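Local coordinates for Esterase/lipase-like protein (Caldicellulosiruptor lactoaceticus 6A, PDB 6A6O), which acts as a bifunctional hydrolase, with acetyl esterase activity and 1,4-beta-xylosidase activity in a single chain, at residues Ile57-Arg68 and Ile85-Gln95; Arg163-Pro172 and Lys210-His218. All coordinates share one frame; numbering follows the deposited sequence.

Contact 1. Residues Ile57-Arg68 and Ile85-Gln95; sequences IIVFPGGGYTHR and ISAFVLNYRVQ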
loop_
_atom_site.group_PDB
_atom_site.type_symbol
_atom_site.label_atom_id
_atom_site.label_comp_id
_atom_site.label_asym_id
_atom_site.label_seq_id
_atom_site.Cartn_x
_atom_site.Cartn_y
_atom_site.Cartn_z
ATOM N N ILE A 57 -2.862 0.234 9.575
ATOM C CA ILE A 57 -2.144 0.423 8.317
ATOM C C ILE A 57 -1.858 -0.946 7.715
ATOM O O ILE A 57 -1.314 -1.827 8.392
ATOM C CB ILE A 57 -0.826 1.194 8.516
ATOM C CG1 ILE A 57 -1.100 2.665 8.876
ATOM C CG2 ILE A 57 0.039 1.075 7.270
ATOM C CD1 ILE A 57 -1.576 3.516 7.681
ATOM N N ILE A 58 -2.207 -1.125 6.445
ATOM C CA ILE A 58 -1.808 -2.317 5.703
ATOM C C ILE A 58 -0.552 -1.977 4.922
ATOM O O ILE A 58 -0.545 -1.020 4.133
ATOM C CB ILE A 58 -2.921 -2.800 4.757
ATOM C CG1 ILE A 58 -4.237 -2.971 5.518
ATOM C CG2 ILE A 58 -2.499 -4.106 4.077
ATOM C CD1 ILE A 58 -5.433 -3.231 4.593
ATOM N N VAL A 59 0.499 -2.760 5.131
ATOM C CA VAL A 59 1.806 -2.509 4.542
ATOM C C VAL A 59 1.930 -3.293 3.244
ATOM O O VAL A 59 1.715 -4.513 3.225
ATOM C CB VAL A 59 2.933 -2.880 5.514
ATOM C CG1 VAL A 59 4.288 -2.718 4.813
ATOM C CG2 VAL A 59 2.841 -2.028 6.762
ATOM N N PHE A 60 2.267 -2.588 2.151
ATOM C CA PHE A 60 2.498 -3.194 0.843
ATOM C C PHE A 60 4.004 -3.227 0.602
ATOM O O PHE A 60 4.583 -2.197 0.218
ATOM C CB PHE A 60 1.814 -2.396 -0.279
ATOM C CG PHE A 60 0.307 -2.352 -0.236
ATOM C CD1 PHE A 60 -0.430 -2.828 0.837
ATOM C CD2 PHE A 60 -0.375 -1.811 -1.315
ATOM C CE1 PHE A 60 -1.806 -2.766 0.834
ATOM C CE2 PHE A 60 -1.761 -1.746 -1.332
ATOM C CZ PHE A 60 -2.482 -2.216 -0.256
ATOM N N PRO A 61 4.681 -4.359 0.774
ATOM C CA PRO A 61 6.124 -4.395 0.521
ATOM C C PRO A 61 6.428 -4.224 -0.961
ATOM O O PRO A 61 5.591 -4.481 -1.828
ATOM C CB PRO A 61 6.540 -5.791 1.015
ATOM C CG PRO A 61 5.298 -6.606 0.877
ATOM C CD PRO A 61 4.141 -5.687 1.131
ATOM N N GLY A 62 7.659 -3.783 -1.246
ATOM C CA GLY A 62 8.144 -3.657 -2.607
ATOM C C GLY A 62 8.770 -4.947 -3.112
ATOM O O GLY A 62 8.660 -6.008 -2.497
ATOM N N GLY A 63 9.447 -4.842 -4.254
ATOM C CA GLY A 63 9.993 -6.027 -4.904
ATOM C C GLY A 63 9.733 -6.135 -6.396
ATOM O O GLY A 63 9.782 -7.235 -6.960
ATOM N N GLY A 64 9.458 -5.005 -7.052
ATOM C CA GLY A 64 9.374 -4.964 -8.502
ATOM C C GLY A 64 8.316 -5.839 -9.133
ATOM O O GLY A 64 8.416 -6.151 -10.324
ATOM N N TYR A 65 7.300 -6.241 -8.373
ATOM C CA TYR A 65 6.259 -7.168 -8.811
ATOM C C TYR A 65 6.819 -8.541 -9.173
ATOM O O TYR A 65 6.196 -9.286 -9.929
ATOM C CB TYR A 65 5.440 -6.593 -9.977
ATOM C CG TYR A 65 4.518 -5.465 -9.559
ATOM C CD1 TYR A 65 3.461 -5.696 -8.682
ATOM C CD2 TYR A 65 4.705 -4.170 -10.037
ATOM C CE1 TYR A 65 2.607 -4.663 -8.299
ATOM C CE2 TYR A 65 3.870 -3.139 -9.659
ATOM C CZ TYR A 65 2.819 -3.379 -8.805
ATOM O OH TYR A 65 1.971 -2.340 -8.432
ATOM N N THR A 66 7.995 -8.894 -8.652
ATOM C CA THR A 66 8.523 -10.248 -8.801
ATOM C C THR A 66 8.687 -10.969 -7.475
ATOM O O THR A 66 8.834 -12.193 -7.467
ATOM C CB THR A 66 9.883 -10.240 -9.521
ATOM O OG1 THR A 66 10.837 -9.494 -8.752
ATOM C CG2 THR A 66 9.765 -9.617 -10.904
ATOM N N HIS A 67 8.687 -10.247 -6.367
ATOM C CA HIS A 67 8.812 -10.825 -5.040
ATOM C C HIS A 67 8.331 -9.765 -4.064
ATOM O O HIS A 67 7.910 -8.674 -4.466
ATOM C CB HIS A 67 10.254 -11.252 -4.748
ATOM C CG HIS A 67 11.230 -10.116 -4.770
ATOM N ND1 HIS A 67 11.605 -9.480 -5.933
ATOM C CD2 HIS A 67 11.873 -9.474 -3.767
ATOM C CE1 HIS A 67 12.449 -8.506 -5.648
ATOM N NE2 HIS A 67 12.633 -8.484 -4.341
ATOM N N ARG A 68 8.391 -10.083 -2.776
ATOM C CA ARG A 68 7.991 -9.129 -1.751
ATOM C C ARG A 68 9.103 -9.043 -0.720
ATOM O O ARG A 68 9.458 -10.052 -0.101
ATOM C CB ARG A 68 6.651 -9.527 -1.129
ATOM C CG ARG A 68 5.483 -9.377 -2.124
ATOM C CD ARG A 68 4.183 -9.930 -1.578
ATOM N NE ARG A 68 4.415 -11.240 -0.973
ATOM C CZ ARG A 68 4.372 -12.390 -1.638
ATOM N NH1 ARG A 68 4.064 -12.405 -2.931
ATOM N NH2 ARG A 68 4.630 -13.528 -1.007
ATOM N N ILE A 85 -0.502 1.765 16.176
ATOM C CA ILE A 85 -1.234 1.428 14.963
ATOM C C ILE A 85 -1.202 -0.081 14.779
ATOM O O ILE A 85 -0.122 -0.686 14.729
ATOM C CB ILE A 85 -0.650 2.138 13.730
ATOM C CG1 ILE A 85 -0.738 3.664 13.902
ATOM C CG2 ILE A 85 -1.383 1.663 12.456
ATOM C CD1 ILE A 85 -0.054 4.444 12.786
ATOM N N SER A 86 -2.381 -0.689 14.661
ATOM C CA SER A 86 -2.449 -2.093 14.284
ATOM C C SER A 86 -2.078 -2.223 12.819
ATOM O O SER A 86 -2.405 -1.349 12.013
ATOM C CB SER A 86 -3.848 -2.652 14.515
ATOM O OG SER A 86 -4.049 -3.002 15.870
ATOM N N ALA A 87 -1.397 -3.307 12.465
ATOM C CA ALA A 87 -0.837 -3.388 11.126
ATOM C C ALA A 87 -1.038 -4.771 10.537
ATOM O O ALA A 87 -1.273 -5.751 11.251
ATOM C CB ALA A 87 0.656 -3.035 11.116
ATOM N N PHE A 88 -0.947 -4.823 9.208
ATOM C CA PHE A 88 -0.915 -6.060 8.444
ATOM C C PHE A 88 0.146 -5.918 7.366
ATOM O O PHE A 88 0.441 -4.805 6.914
ATOM C CB PHE A 88 -2.237 -6.388 7.718
ATOM C CG PHE A 88 -3.444 -6.501 8.603
ATOM C CD1 PHE A 88 -4.080 -5.366 9.090
ATOM C CD2 PHE A 88 -3.982 -7.751 8.896
ATOM C CE1 PHE A 88 -5.212 -5.473 9.888
ATOM C CE2 PHE A 88 -5.122 -7.864 9.687
ATOM C CZ PHE A 88 -5.734 -6.728 10.182
ATOM N N VAL A 89 0.695 -7.052 6.941
ATOM C CA VAL A 89 1.472 -7.148 5.703
ATOM C C VAL A 89 0.575 -7.754 4.629
ATOM O O VAL A 89 0.005 -8.838 4.829
ATOM C CB VAL A 89 2.738 -8.004 5.897
ATOM C CG1 VAL A 89 3.395 -8.330 4.539
ATOM C CG2 VAL A 89 3.744 -7.313 6.835
ATOM N N LEU A 90 0.439 -7.073 3.483
ATOM C CA LEU A 90 -0.283 -7.650 2.350
ATOM C C LEU A 90 0.697 -8.425 1.477
ATOM O O LEU A 90 1.596 -7.839 0.854
ATOM C CB LEU A 90 -0.997 -6.587 1.519
ATOM C CG LEU A 90 -1.616 -7.183 0.241
ATOM C CD1 LEU A 90 -2.773 -8.173 0.564
ATOM C CD2 LEU A 90 -2.113 -6.062 -0.658
ATOM N N ASN A 91 0.515 -9.743 1.409
ATOM C CA ASN A 91 1.300 -10.575 0.507
ATOM C C ASN A 91 0.466 -10.773 -0.750
ATOM O O ASN A 91 -0.281 -11.741 -0.891
ATOM C CB ASN A 91 1.705 -11.879 1.179
ATOM C CG ASN A 91 2.854 -11.679 2.133
ATOM O OD1 ASN A 91 3.826 -10.993 1.807
ATOM N ND2 ASN A 91 2.750 -12.259 3.328
ATOM N N TYR A 92 0.589 -9.813 -1.662
ATOM C CA TYR A 92 -0.136 -9.803 -2.916
ATOM C C TYR A 92 0.592 -10.635 -3.967
ATOM O O TYR A 92 1.789 -10.913 -3.861
ATOM C CB TYR A 92 -0.288 -8.364 -3.409
ATOM C CG TYR A 92 1.028 -7.614 -3.528
ATOM C CD1 TYR A 92 1.758 -7.629 -4.720
ATOM C CD2 TYR A 92 1.526 -6.863 -2.465
ATOM C CE1 TYR A 92 2.960 -6.925 -4.847
ATOM C CE2 TYR A 92 2.729 -6.143 -2.591
ATOM C CZ TYR A 92 3.440 -6.194 -3.782
ATOM O OH TYR A 92 4.641 -5.514 -3.923
ATOM N N ARG A 93 -0.144 -10.994 -5.015
ATOM C CA ARG A 93 0.419 -11.821 -6.074
ATOM C C ARG A 93 1.474 -11.063 -6.874
ATOM O O ARG A 93 1.380 -9.844 -7.079
ATOM C CB ARG A 93 -0.687 -12.303 -7.005
ATOM C CG ARG A 93 -1.415 -13.532 -6.479
ATOM C CD ARG A 93 -2.607 -13.887 -7.344
ATOM N NE ARG A 93 -3.760 -13.037 -7.087
ATOM C CZ ARG A 93 -4.909 -13.134 -7.741
ATOM N NH1 ARG A 93 -5.043 -14.043 -8.706
ATOM N NH2 ARG A 93 -5.916 -12.326 -7.447
ATOM N N VAL A 94 2.478 -11.808 -7.343
ATOM C CA VAL A 94 3.572 -11.284 -8.139
ATOM C C VAL A 94 3.790 -12.202 -9.343
ATOM O O VAL A 94 3.069 -13.177 -9.535
ATOM C CB VAL A 94 4.869 -11.132 -7.317
ATOM C CG1 VAL A 94 4.691 -10.079 -6.232
ATOM C CG2 VAL A 94 5.288 -12.477 -6.700
ATOM N N GLN A 95 4.806 -11.871 -10.139
ATOM C CA GLN A 95 5.169 -12.634 -11.326
ATOM C C GLN A 95 5.211 -14.129 -11.002
ATOM O O GLN A 95 5.780 -14.518 -9.977
ATOM C CB GLN A 95 6.537 -12.165 -11.828
ATOM C CG GLN A 95 6.911 -12.598 -13.232
ATOM C CD GLN A 95 8.232 -11.998 -13.675
ATOM O OE1 GLN A 95 9.289 -12.317 -13.124
ATOM N NE2 GLN A 95 8.177 -11.115 -14.663
HETATM O O HOH W 1 6.636 -6.499 -5.580
HETATM O O HOH W 2 6.417 -13.025 1.366
#
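Two partners hold the phenol oxygen of Tyr92. Tyr92 OH donates a short bond of 2.5 Å to Pro61 O, which lies in the plane of the ring at its edge, and it accepts from a water 2.8 Å away that also bridges Tyr65 N and His67 O. With chi1 at 55°, CG sits between the backbone N and the carbonyl carbon, and this sends the ring across to the loop. Arg68 CD lies over the centre of one ring face, 4.2 Å from the centroid of Tyr92, in a CH-pi contact. Beyond it the arginine bends (chi3 -46°), and Arg68 NE meets Asn91 OD1 at 2.9 Å, tilted from both the amide and guanidinium planes; Arg68 NH1 adds a weak bond to Tyr92 O. Farther on, Gln95 N donates to Tyr65 O at 2.9 Å. Upstream the strands run parallel, Val59 N donating a hydrogen bond to Phe88 O at 2.7 Å, while Leu90 CD2 rests over a face of Phe60. The Gly62-Gly64 run after the strand is placed as the oxyanion-hole loop is in related esterases, a role that remains an inference. Helix 74-82 packs on the Ile57, Val59, Ala87 and Val89 face; helix 134-142 takes Phe60, Tyr65 and Tyr92, and strands 42-46 and 127-132 flank the pair.

Contact 2. Residues Arg163-Pro172 and Lys210-His218; sequences RPDCIVLCYP and KTPPTFLWH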
loop_
_atom_site.group_PDB
_atom_site.type_symbol
_atom_site.label_atom_id
_atom_site.label_comp_id
_atom_site.label_asym_id
_atom_site.label_seq_id
_atom_site.Cartn_x
_atom_site.Cartn_y
_atom_site.Cartn_z
ATOM N N ARG A 163 -11.670 2.041 -0.301
ATOM C CA ARG A 163 -10.914 3.289 -0.249
ATOM C C ARG A 163 -10.111 3.363 1.045
ATOM O O ARG A 163 -10.694 3.268 2.134
ATOM C CB ARG A 163 -11.851 4.484 -0.354
ATOM C CG ARG A 163 -11.151 5.815 -0.163
ATOM C CD ARG A 163 -12.142 6.980 -0.170
ATOM N NE ARG A 163 -11.500 8.298 -0.144
ATOM C CZ ARG A 163 -11.169 8.944 0.973
ATOM N NH1 ARG A 163 -11.398 8.397 2.164
ATOM N NH2 ARG A 163 -10.621 10.148 0.907
ATOM N N PRO A 164 -8.796 3.514 0.983
ATOM C CA PRO A 164 -8.034 3.723 2.217
ATOM C C PRO A 164 -8.277 5.120 2.770
ATOM O O PRO A 164 -8.571 6.069 2.036
ATOM C CB PRO A 164 -6.576 3.526 1.774
ATOM C CG PRO A 164 -6.560 3.934 0.340
ATOM C CD PRO A 164 -7.949 3.587 -0.226
ATOM N N ASP A 165 -8.170 5.241 4.093
ATOM C CA ASP A 165 -8.400 6.523 4.738
ATOM C C ASP A 165 -7.159 7.415 4.740
ATOM O O ASP A 165 -7.270 8.605 5.037
ATOM C CB ASP A 165 -8.914 6.278 6.154
ATOM C CG ASP A 165 -10.266 5.598 6.150
ATOM O OD1 ASP A 165 -11.202 6.172 5.554
ATOM O OD2 ASP A 165 -10.386 4.475 6.696
ATOM N N CYS A 166 -5.992 6.866 4.410
ATOM C CA CYS A 166 -4.775 7.639 4.177
ATOM C C CYS A 166 -3.817 6.743 3.409
ATOM O O CYS A 166 -3.986 5.519 3.372
ATOM C CB CYS A 166 -4.140 8.142 5.485
ATOM S SG CYS A 166 -3.319 6.865 6.509
ATOM N N ILE A 167 -2.800 7.365 2.803
ATOM C CA ILE A 167 -1.820 6.674 1.970
ATOM C C ILE A 167 -0.425 7.140 2.372
ATOM O O ILE A 167 -0.185 8.345 2.478
ATOM C CB ILE A 167 -2.028 6.985 0.476
ATOM C CG1 ILE A 167 -3.428 6.597 0.002
ATOM C CG2 ILE A 167 -0.982 6.282 -0.348
ATOM C CD1 ILE A 167 -3.749 7.228 -1.356
ATOM N N VAL A 168 0.498 6.197 2.556
ATOM C CA VAL A 168 1.907 6.521 2.777
ATOM C C VAL A 168 2.713 5.865 1.662
ATOM O O VAL A 168 2.614 4.651 1.453
ATOM C CB VAL A 168 2.405 6.056 4.153
ATOM C CG1 VAL A 168 3.895 6.410 4.312
ATOM C CG2 VAL A 168 1.563 6.690 5.262
ATOM N N LEU A 169 3.499 6.663 0.946
ATOM C CA LEU A 169 4.238 6.195 -0.220
ATOM C C LEU A 169 5.719 6.393 0.037
ATOM O O LEU A 169 6.160 7.519 0.276
ATOM C CB LEU A 169 3.823 6.955 -1.480
ATOM C CG LEU A 169 2.333 6.857 -1.790
ATOM C CD1 LEU A 169 2.008 7.724 -3.009
ATOM C CD2 LEU A 169 1.895 5.385 -2.024
ATOM N N CYS A 170 6.485 5.309 -0.035
ATOM C CA CYS A 170 7.903 5.324 0.308
ATOM C C CYS A 170 8.688 4.957 -0.935
ATOM O O CYS A 170 8.537 3.841 -1.451
ATOM C CB CYS A 170 8.198 4.344 1.444
ATOM S SG CYS A 170 7.075 4.501 2.862
ATOM N N TYR A 171 9.531 5.901 -1.411
ATOM C CA TYR A 171 10.188 5.821 -2.713
ATOM C C TYR A 171 9.335 5.064 -3.736
ATOM O O TYR A 171 9.787 4.067 -4.315
ATOM C CB TYR A 171 11.598 5.212 -2.567
ATOM C CG TYR A 171 11.760 4.047 -1.600
ATOM C CD1 TYR A 171 11.523 2.725 -2.014
ATOM C CD2 TYR A 171 12.184 4.261 -0.292
ATOM C CE1 TYR A 171 11.692 1.659 -1.130
ATOM C CE2 TYR A 171 12.354 3.206 0.595
ATOM C CZ TYR A 171 12.113 1.912 0.175
ATOM O OH TYR A 171 12.293 0.876 1.070
ATOM N N PRO A 172 8.127 5.554 -4.041
ATOM C CA PRO A 172 7.188 4.794 -4.876
ATOM C C PRO A 172 7.490 4.806 -6.369
ATOM O O PRO A 172 7.903 5.816 -6.946
ATOM C CB PRO A 172 5.850 5.506 -4.620
ATOM C CG PRO A 172 6.273 6.932 -4.375
ATOM C CD PRO A 172 7.512 6.795 -3.530
ATOM N N LYS A 210 -11.177 12.996 -4.330
ATOM C CA LYS A 210 -11.484 12.010 -3.300
ATOM C C LYS A 210 -10.278 11.183 -2.863
ATOM O O LYS A 210 -10.403 10.389 -1.926
ATOM C CB LYS A 210 -12.580 11.053 -3.785
ATOM C CG LYS A 210 -13.846 11.751 -4.260
ATOM C CD LYS A 210 -14.399 12.672 -3.195
ATOM C CE LYS A 210 -15.780 13.199 -3.597
ATOM N NZ LYS A 210 -16.304 14.169 -2.584
ATOM N N THR A 211 -9.140 11.311 -3.528
ATOM C CA THR A 211 -7.931 10.641 -3.054
ATOM C C THR A 211 -7.654 11.054 -1.608
ATOM O O THR A 211 -7.755 12.246 -1.279
ATOM C CB THR A 211 -6.743 10.996 -3.951
ATOM O OG1 THR A 211 -7.012 10.587 -5.294
ATOM C CG2 THR A 211 -5.454 10.314 -3.474
ATOM N N PRO A 212 -7.346 10.110 -0.716
ATOM C CA PRO A 212 -7.151 10.449 0.705
ATOM C C PRO A 212 -5.854 11.202 0.939
ATOM O O PRO A 212 -4.954 11.209 0.082
ATOM C CB PRO A 212 -7.118 9.076 1.402
ATOM C CG PRO A 212 -6.764 8.109 0.333
ATOM C CD PRO A 212 -7.369 8.654 -0.936
ATOM N N PRO A 213 -5.719 11.830 2.105
ATOM C CA PRO A 213 -4.451 12.482 2.463
ATOM C C PRO A 213 -3.279 11.523 2.310
ATOM O O PRO A 213 -3.366 10.348 2.675
ATOM C CB PRO A 213 -4.651 12.872 3.932
ATOM C CG PRO A 213 -6.127 12.899 4.139
ATOM C CD PRO A 213 -6.727 11.917 3.179
ATOM N N THR A 214 -2.168 12.044 1.789
ATOM C CA THR A 214 -1.023 11.237 1.382
ATOM C C THR A 214 0.259 11.820 1.967
ATOM O O THR A 214 0.408 13.038 2.061
ATOM C CB THR A 214 -0.935 11.167 -0.164
ATOM O OG1 THR A 214 -2.116 10.543 -0.679
ATOM C CG2 THR A 214 0.288 10.345 -0.638
ATOM N N PHE A 215 1.156 10.931 2.393
ATOM C CA PHE A 215 2.502 11.256 2.859
ATOM C C PHE A 215 3.462 10.540 1.921
ATOM O O PHE A 215 3.306 9.335 1.694
ATOM C CB PHE A 215 2.678 10.765 4.313
ATOM C CG PHE A 215 4.074 10.932 4.896
ATOM C CD1 PHE A 215 5.124 10.101 4.510
ATOM C CD2 PHE A 215 4.298 11.865 5.908
ATOM C CE1 PHE A 215 6.392 10.243 5.080
ATOM C CE2 PHE A 215 5.559 12.006 6.493
ATOM C CZ PHE A 215 6.608 11.198 6.085
ATOM N N LEU A 216 4.436 11.264 1.365
ATOM C CA LEU A 216 5.435 10.661 0.484
ATOM C C LEU A 216 6.835 10.961 0.985
ATOM O O LEU A 216 7.090 12.044 1.519
ATOM C CB LEU A 216 5.361 11.187 -0.965
ATOM C CG LEU A 216 4.031 11.150 -1.708
ATOM C CD1 LEU A 216 3.297 12.482 -1.483
ATOM C CD2 LEU A 216 4.258 10.900 -3.204
ATOM N N TRP A 217 7.749 10.011 0.780
ATOM C CA TRP A 217 9.165 10.324 0.944
ATOM C C TRP A 217 9.999 9.578 -0.092
ATOM O O TRP A 217 9.571 8.569 -0.665
ATOM C CB TRP A 217 9.649 10.051 2.383
ATOM C CG TRP A 217 9.886 8.606 2.726
ATOM C CD1 TRP A 217 8.974 7.716 3.223
ATOM C CD2 TRP A 217 11.127 7.891 2.621
ATOM N NE1 TRP A 217 9.572 6.488 3.436
ATOM C CE2 TRP A 217 10.888 6.567 3.072
ATOM C CE3 TRP A 217 12.409 8.237 2.193
ATOM C CZ2 TRP A 217 11.894 5.588 3.099
ATOM C CZ3 TRP A 217 13.407 7.269 2.223
ATOM C CH2 TRP A 217 13.140 5.960 2.674
ATOM N N HIS A 218 11.197 10.113 -0.346
ATOM C CA HIS A 218 12.052 9.670 -1.447
ATOM C C HIS A 218 13.452 10.220 -1.208
ATOM O O HIS A 218 13.624 11.213 -0.504
ATOM C CB HIS A 218 11.514 10.174 -2.799
ATOM C CG HIS A 218 11.599 9.184 -3.926
ATOM N ND1 HIS A 218 10.492 8.797 -4.649
ATOM C CD2 HIS A 218 12.662 8.572 -4.511
ATOM C CE1 HIS A 218 10.855 7.937 -5.583
ATOM N NE2 HIS A 218 12.170 7.795 -5.532
#
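Strands 167-170 and 214-218 run parallel, 8° apart and 4.7 Å between axes, joined by a ladder from Ile167 N to Pro213 O through to Tyr171 N and Trp217 O. At the N-terminal end, extended Arg163 reaches Lys210 O with two nitrogens of one side, NE at 3.0 Å and NH2 at 2.9 Å; the oxygen lies in the guanidinium plane, while Pro212 CB sits over one face. Pro212 also wedges its CG against Ile167 CD1, 3.6 Å away. Thr214 OG1 donates to Pro212 O, pinning the turn into the strand. Farther along, Leu169 and Leu216 lie side by side, CD1 to CD2, and on the other face Val168 CG1 abuts Phe215 CD1. These are neighbouring strands of the mixed central sheet of an alpha/beta-hydrolase fold, a family in which the catalytic acid usually follows the second of them. At the C-terminal end Trp217 takes chi1 of 77°, which swings the indole back over the partner strand: Cys170 CA lies over its five-membered ring, with SG set obliquely beside it. Tyr171 turns its edge to the six-membered ring in an offset edge-to-face pair, centroids 5.2 Å apart and planes at 86°. Its hydroxyl bonds to Glu72 and Gly257 N, and its side chain touches Ser133, probably the nucleophile. His218 lies with one ring face against Tyr171 CA, 3.6 Å from the centroid; hydrogen bonds between ND1 and Ser230 OG and between NE2 and Val225 O fix the ring's rotation. Helix 228-239 packs beside Leu169 and Thr214, whereas helix 268-278 packs on the Val168 and Phe215 side.

From the N terminus, the chain lays down strand 54-60, passes through helix 74-82 and returns in strand 86-91, so contact 1 closes a short beta-alpha-beta crossover. It then runs on through strand 127-132, the one that inserts between the two pairs in the sheet, before reaching 163-172. Contact 2 closes a longer loop, from 172 to 210, that includes helices 182-189 and 195-200. The two loops follow in series and neither nest nor cross. Their centres lie about 15 Å apart in the same sheet, and they touch directly where Ile57 CD1 meets Cys166 SG at 4.0 Å. Each contact joins one pair of adjacent strands, and strand 127-132, bonded to 54-60 and to 167-170, makes them one sheet.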